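Local coordinates for protein D-alanyl-D-alanine carboxypeptidase (Streptococcus pneumoniae R6, PDB 1XP4) that probably removes the terminal D-alanine from peptidoglycan precursor peptides, as a penicillin-binding serine carboxypeptidase of the S11 family in cell wall synthesis, at residues Ile42-Thr47 / Glu98-Ser103; Leu50-Leu55 / Pro185-Ile190. All coordinates share one frame; numbering follows the deposited sequence.

Contact 1 (Ile42-Thr47 / Glu98-Ser103); sequences ITKLIT and EATLVS
Lys44 NZ, at the end of a side chain whose methylenes lie against Thr100, is gripped by hydrogen bonds with Ser41 OG, Asn106 OD1 and Thr145 O, and weakly with Ser104 OG. Lys44 is the lysine of the SxxK motif of penicillin-binding enzymes, at the start of helix 44-57, and is predicted to be the proton acceptor, with Ser41 the predicted acylated serine and Ser104 a further predicted active-site residue. The contact of Ile42-Thr47 with Glu98-Ser103 therefore joins two helices beside the predicted active site, the second ending just before Ser104. The backbones are nearest at Lys44 CA and Thr100 CA, 7.3 Å apart. Thr100 turns its methyl to the lysine: CG2 lies anti to the backbone N, while OG1 (chi1 -68°) stays beside that N and bonds to Leu96 O within its own helix. CG2 approaches the lysine chain obliquely, 3.6 Å from Lys44 CD and 3.9 Å from Lys44 CB. That chain runs extended through chi2 and chi3, then bends at chi4 (70°), carrying NZ away from the methyl of Thr100 and toward Ser41 OG and Ser104 OG. All four touching residues are buried. Next to this pair the leucines make a looser apolar contact. Leu45 sets out away from the other helix, yet its branched end returns, bringing Leu45 CD2 to 4.4 Å from Leu101 CD2.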
loop_
_atom_site.group_PDB
_atom_site.type_symbol
_atom_site.label_atom_id
_atom_site.label_comp_id
_atom_site.label_asym_id
_atom_site.label_seq_id
_atom_site.Cartn_x
_atom_site.Cartn_y
_atom_site.Cartn_z
ATOM N N ILE A 42 -2.310 -10.117 6.200
ATOM C CA ILE A 42 -1.885 -9.007 5.360
ATOM C C ILE A 42 -2.593 -9.227 4.027
ATOM O O ILE A 42 -2.766 -8.310 3.228
ATOM C CB ILE A 42 -0.346 -8.992 5.180
ATOM C CG1 ILE A 42 0.317 -8.565 6.497
ATOM C CG2 ILE A 42 0.056 -8.031 4.078
ATOM C CD1 ILE A 42 1.834 -8.513 6.437
ATOM N N THR A 43 -3.041 -10.458 3.828
ATOM C CA THR A 43 -3.753 -10.860 2.624
ATOM C C THR A 43 -4.961 -9.970 2.328
ATOM O O THR A 43 -5.257 -9.656 1.170
ATOM C CB THR A 43 -4.242 -12.330 2.756
ATOM O OG1 THR A 43 -3.110 -13.209 2.841
ATOM C CG2 THR A 43 -5.104 -12.723 1.564
ATOM N N LYS A 44 -5.656 -9.567 3.382
ATOM C CA LYS A 44 -6.842 -8.738 3.246
ATOM C C LYS A 44 -6.643 -7.421 2.486
ATOM O O LYS A 44 -7.613 -6.735 2.170
ATOM C CB LYS A 44 -7.427 -8.473 4.631
ATOM C CG LYS A 44 -7.849 -9.744 5.361
ATOM C CD LYS A 44 -8.477 -9.435 6.711
ATOM C CE LYS A 44 -9.067 -10.680 7.372
ATOM N NZ LYS A 44 -8.029 -11.646 7.828
ATOM N N LEU A 45 -5.400 -7.061 2.185
ATOM C CA LEU A 45 -5.159 -5.833 1.450
ATOM C C LEU A 45 -5.517 -6.070 -0.004
ATOM O O LEU A 45 -6.162 -5.236 -0.656
ATOM C CB LEU A 45 -3.696 -5.412 1.556
ATOM C CG LEU A 45 -3.202 -5.002 2.945
ATOM C CD1 LEU A 45 -1.751 -4.555 2.842
ATOM C CD2 LEU A 45 -4.078 -3.879 3.505
ATOM N N ILE A 46 -5.093 -7.214 -0.526
ATOM C CA ILE A 46 -5.405 -7.525 -1.906
ATOM C C ILE A 46 -6.927 -7.594 -1.983
ATOM O O ILE A 46 -7.537 -7.055 -2.903
ATOM C CB ILE A 46 -4.797 -8.871 -2.326
ATOM C CG1 ILE A 46 -3.328 -8.944 -1.890
ATOM C CG2 ILE A 46 -4.885 -9.017 -3.839
ATOM C CD1 ILE A 46 -2.714 -10.323 -2.022
ATOM N N THR A 47 -7.533 -8.236 -0.988
ATOM C CA THR A 47 -8.989 -8.380 -0.914
ATOM C C THR A 47 -9.692 -7.034 -0.979
ATOM O O THR A 47 -10.576 -6.807 -1.809
ATOM C CB THR A 47 -9.416 -9.070 0.398
ATOM O OG1 THR A 47 -8.914 -10.415 0.420
ATOM C CG2 THR A 47 -10.930 -9.090 0.520
ATOM N N GLU A 98 -14.864 -2.004 7.413
ATOM C CA GLU A 98 -14.318 -1.496 8.655
ATOM C C GLU A 98 -13.905 -2.687 9.520
ATOM O O GLU A 98 -12.811 -2.701 10.081
ATOM C CB GLU A 98 -15.370 -0.639 9.371
ATOM C CG GLU A 98 -14.802 0.424 10.302
ATOM C CD GLU A 98 -15.295 1.823 9.960
ATOM O OE1 GLU A 98 -15.216 2.214 8.777
ATOM O OE2 GLU A 98 -15.754 2.540 10.873
ATOM N N ALA A 99 -14.776 -3.691 9.613
ATOM C CA ALA A 99 -14.490 -4.885 10.406
ATOM C C ALA A 99 -13.255 -5.626 9.875
ATOM O O ALA A 99 -12.447 -6.143 10.652
ATOM C CB ALA A 99 -15.694 -5.807 10.411
ATOM N N THR A 100 -13.109 -5.667 8.552
ATOM C CA THR A 100 -11.977 -6.340 7.924
ATOM C C THR A 100 -10.636 -5.661 8.210
ATOM O O THR A 100 -9.705 -6.290 8.712
ATOM C CB THR A 100 -12.155 -6.424 6.380
ATOM O OG1 THR A 100 -13.231 -7.313 6.067
ATOM C CG2 THR A 100 -10.898 -6.945 5.718
ATOM N N LEU A 101 -10.540 -4.377 7.892
ATOM C CA LEU A 101 -9.294 -3.649 8.076
ATOM C C LEU A 101 -8.919 -3.312 9.511
ATOM O O LEU A 101 -7.741 -3.310 9.860
ATOM C CB LEU A 101 -9.329 -2.370 7.244
ATOM C CG LEU A 101 -9.346 -2.584 5.730
ATOM C CD1 LEU A 101 -9.631 -1.278 5.016
ATOM C CD2 LEU A 101 -8.012 -3.154 5.295
ATOM N N VAL A 102 -9.911 -3.034 10.345
ATOM C CA VAL A 102 -9.645 -2.674 11.730
ATOM C C VAL A 102 -9.481 -3.851 12.691
ATOM O O VAL A 102 -8.592 -3.842 13.545
ATOM C CB VAL A 102 -10.758 -1.757 12.269
ATOM C CG1 VAL A 102 -10.481 -1.403 13.721
ATOM C CG2 VAL A 102 -10.852 -0.502 11.411
ATOM N N SER A 103 -10.332 -4.862 12.549
ATOM C CA SER A 103 -10.282 -6.018 13.434
ATOM C C SER A 103 -9.821 -7.313 12.764
ATOM O O SER A 103 -9.714 -8.357 13.412
ATOM C CB SER A 103 -11.658 -6.226 14.050
ATOM O OG SER A 103 -12.136 -5.003 14.572
#

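Contact 2 (Leu50-Leu55 / Pro185-Ile190); sequences LVYEAL and PQVLEI
Tyr52 reaches across from helix 44-57 and meets Val187 and Ile190 in apolar contacts and Gln186 through an amide lying against the ring. The apolar group involves the outer half of the ring: Tyr52 CE2 is 3.7 Å from Val187 CG2, and the two side chains cross at about a right angle. Val187 CG2 is anti to its backbone N, and CG1 sits between that N and the carbonyl carbon; CG2 is thereby the methyl that meets the ring obliquely. The Ile190 side chain runs toward that of Tyr52 from the opposite direction, with CD1 at the ring edge near its plane, 4.4 Å from Tyr52 CZ. This joins the second half of the helix that begins at the SxxK lysine to the turn after helix 170-183 and the start of helix 188-191, within the helical part of the penicillin-binding domain. Leu97 of helix 93-103 also touches the tyrosine, and the ring of Tyr184 meets it with planes about 20° apart. The amide contact comes from the more exposed Gln186, whose chain bends at chi2 to bring NE2 obliquely up to the ring. Gln186 NE2 lies 3.4 Å from Tyr52 CD1 and 3.6 Å from Tyr52 CE1, the amide and ring planes being 85° apart.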
loop_
_atom_site.group_PDB
_atom_site.type_symbol
_atom_site.label_atom_id
_atom_site.label_comp_id
_atom_site.label_asym_id
_atom_site.label_seq_id
_atom_site.Cartn_x
_atom_site.Cartn_y
_atom_site.Cartn_z
ATOM N N LEU A 50 -9.959 -5.145 -4.341
ATOM C CA LEU A 50 -11.007 -5.517 -5.275
ATOM C C LEU A 50 -12.346 -4.918 -4.839
ATOM O O LEU A 50 -13.217 -4.638 -5.669
ATOM C CB LEU A 50 -11.086 -7.042 -5.389
ATOM C CG LEU A 50 -9.809 -7.711 -5.926
ATOM C CD1 LEU A 50 -9.990 -9.217 -5.970
ATOM C CD2 LEU A 50 -9.489 -7.180 -7.320
ATOM N N VAL A 51 -12.489 -4.701 -3.535
ATOM C CA VAL A 51 -13.706 -4.130 -2.969
ATOM C C VAL A 51 -13.857 -2.662 -3.352
ATOM O O VAL A 51 -14.952 -2.213 -3.703
ATOM C CB VAL A 51 -13.710 -4.228 -1.437
ATOM C CG1 VAL A 51 -14.994 -3.645 -0.893
ATOM C CG2 VAL A 51 -13.562 -5.678 -1.003
ATOM N N TYR A 52 -12.763 -1.910 -3.268
ATOM C CA TYR A 52 -12.800 -0.501 -3.645
ATOM C C TYR A 52 -13.002 -0.411 -5.154
ATOM O O TYR A 52 -13.659 0.506 -5.652
ATOM C CB TYR A 52 -11.502 0.211 -3.243
ATOM C CG TYR A 52 -11.479 0.674 -1.800
ATOM C CD1 TYR A 52 -12.251 1.756 -1.385
ATOM C CD2 TYR A 52 -10.710 0.015 -0.845
ATOM C CE1 TYR A 52 -12.258 2.171 -0.045
ATOM C CE2 TYR A 52 -10.713 0.419 0.492
ATOM C CZ TYR A 52 -11.488 1.496 0.881
ATOM O OH TYR A 52 -11.499 1.896 2.195
ATOM N N GLU A 53 -12.445 -1.376 -5.877
ATOM C CA GLU A 53 -12.583 -1.401 -7.325
ATOM C C GLU A 53 -14.034 -1.670 -7.719
ATOM O O GLU A 53 -14.476 -1.269 -8.791
ATOM C CB GLU A 53 -11.678 -2.469 -7.928
ATOM C CG GLU A 53 -11.601 -2.395 -9.435
ATOM C CD GLU A 53 -10.518 -3.287 -10.006
ATOM O OE1 GLU A 53 -10.673 -4.526 -9.938
ATOM O OE2 GLU A 53 -9.508 -2.747 -10.512
ATOM N N ALA A 54 -14.771 -2.360 -6.852
ATOM C CA ALA A 54 -16.176 -2.649 -7.117
ATOM C C ALA A 54 -17.004 -1.440 -6.686
ATOM O O ALA A 54 -18.063 -1.165 -7.250
ATOM C CB ALA A 54 -16.610 -3.891 -6.364
ATOM N N LEU A 55 -16.529 -0.723 -5.672
ATOM C CA LEU A 55 -17.230 0.476 -5.234
ATOM C C LEU A 55 -17.085 1.501 -6.350
ATOM O O LEU A 55 -18.053 2.152 -6.743
ATOM C CB LEU A 55 -16.614 1.032 -3.955
ATOM C CG LEU A 55 -16.946 0.301 -2.661
ATOM C CD1 LEU A 55 -16.080 0.840 -1.546
ATOM C CD2 LEU A 55 -18.425 0.471 -2.347
ATOM N N PRO A 185 -6.728 6.285 -1.681
ATOM C CA PRO A 185 -6.238 6.952 -0.473
ATOM C C PRO A 185 -7.257 6.883 0.660
ATOM O O PRO A 185 -6.890 7.013 1.828
ATOM C CB PRO A 185 -6.020 8.387 -0.937
ATOM C CG PRO A 185 -5.723 8.234 -2.380
ATOM C CD PRO A 185 -6.721 7.209 -2.822
ATOM N N GLN A 186 -8.530 6.689 0.301
ATOM C CA GLN A 186 -9.625 6.613 1.273
ATOM C C GLN A 186 -9.398 5.535 2.322
ATOM O O GLN A 186 -9.728 5.716 3.491
ATOM C CB GLN A 186 -10.956 6.301 0.580
ATOM C CG GLN A 186 -11.170 6.999 -0.738
ATOM C CD GLN A 186 -10.858 6.113 -1.923
ATOM O OE1 GLN A 186 -9.965 6.410 -2.715
ATOM N NE2 GLN A 186 -11.601 5.022 -2.059
ATOM N N VAL A 187 -8.849 4.404 1.885
ATOM C CA VAL A 187 -8.597 3.279 2.767
ATOM C C VAL A 187 -7.895 3.705 4.046
ATOM O O VAL A 187 -8.078 3.099 5.097
ATOM C CB VAL A 187 -7.764 2.195 2.049
ATOM C CG1 VAL A 187 -6.317 2.653 1.864
ATOM C CG2 VAL A 187 -7.851 0.901 2.821
ATOM N N LEU A 188 -7.098 4.760 3.960
ATOM C CA LEU A 188 -6.399 5.245 5.132
ATOM C C LEU A 188 -7.367 5.804 6.172
ATOM O O LEU A 188 -7.085 5.763 7.361
ATOM C CB LEU A 188 -5.366 6.304 4.741
ATOM C CG LEU A 188 -4.135 5.795 3.971
ATOM C CD1 LEU A 188 -3.209 6.968 3.671
ATOM C CD2 LEU A 188 -3.395 4.728 4.786
ATOM N N GLU A 189 -8.507 6.325 5.732
ATOM C CA GLU A 189 -9.485 6.857 6.680
ATOM C C GLU A 189 -10.070 5.733 7.531
ATOM O O GLU A 189 -10.766 5.979 8.504
ATOM C CB GLU A 189 -10.611 7.597 5.953
ATOM C CG GLU A 189 -10.170 8.894 5.297
ATOM C CD GLU A 189 -9.416 9.806 6.255
ATOM O OE1 GLU A 189 -10.023 10.297 7.234
ATOM O OE2 GLU A 189 -8.206 10.028 6.029
ATOM N N ILE A 190 -9.786 4.493 7.165
ATOM C CA ILE A 190 -10.292 3.378 7.942
ATOM C C ILE A 190 -9.165 2.835 8.825
ATOM O O ILE A 190 -9.257 2.907 10.046
ATOM C CB ILE A 190 -10.836 2.245 7.032
ATOM C CG1 ILE A 190 -11.997 2.764 6.179
ATOM C CG2 ILE A 190 -11.299 1.075 7.890
ATOM C CD1 ILE A 190 -12.489 1.787 5.156
#

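From the N terminus, Ile42-Thr47 leads into helix 44-57, and Leu50-Leu55 lies further along it; these are the first segments of the two contacts. Contact 1 closes a loop of 50 intervening residues when the chain returns as helix 93-103. Contact 2 closes a longer one, of 129 residues, at Pro185-Ile190. Since the four segments alternate along the sequence, the loops cross instead of nesting. The second segments also pack together, Leu101 CD1 lying 3.6 Å from Val187 CG2 and Val102 CG2 3.9 Å from Ile190 CG2. Helices 44-57 and 93-103 and segment 185-190 are thereby tied pairwise within the carboxypeptidase part of the chain, with contact centres 11 Å apart.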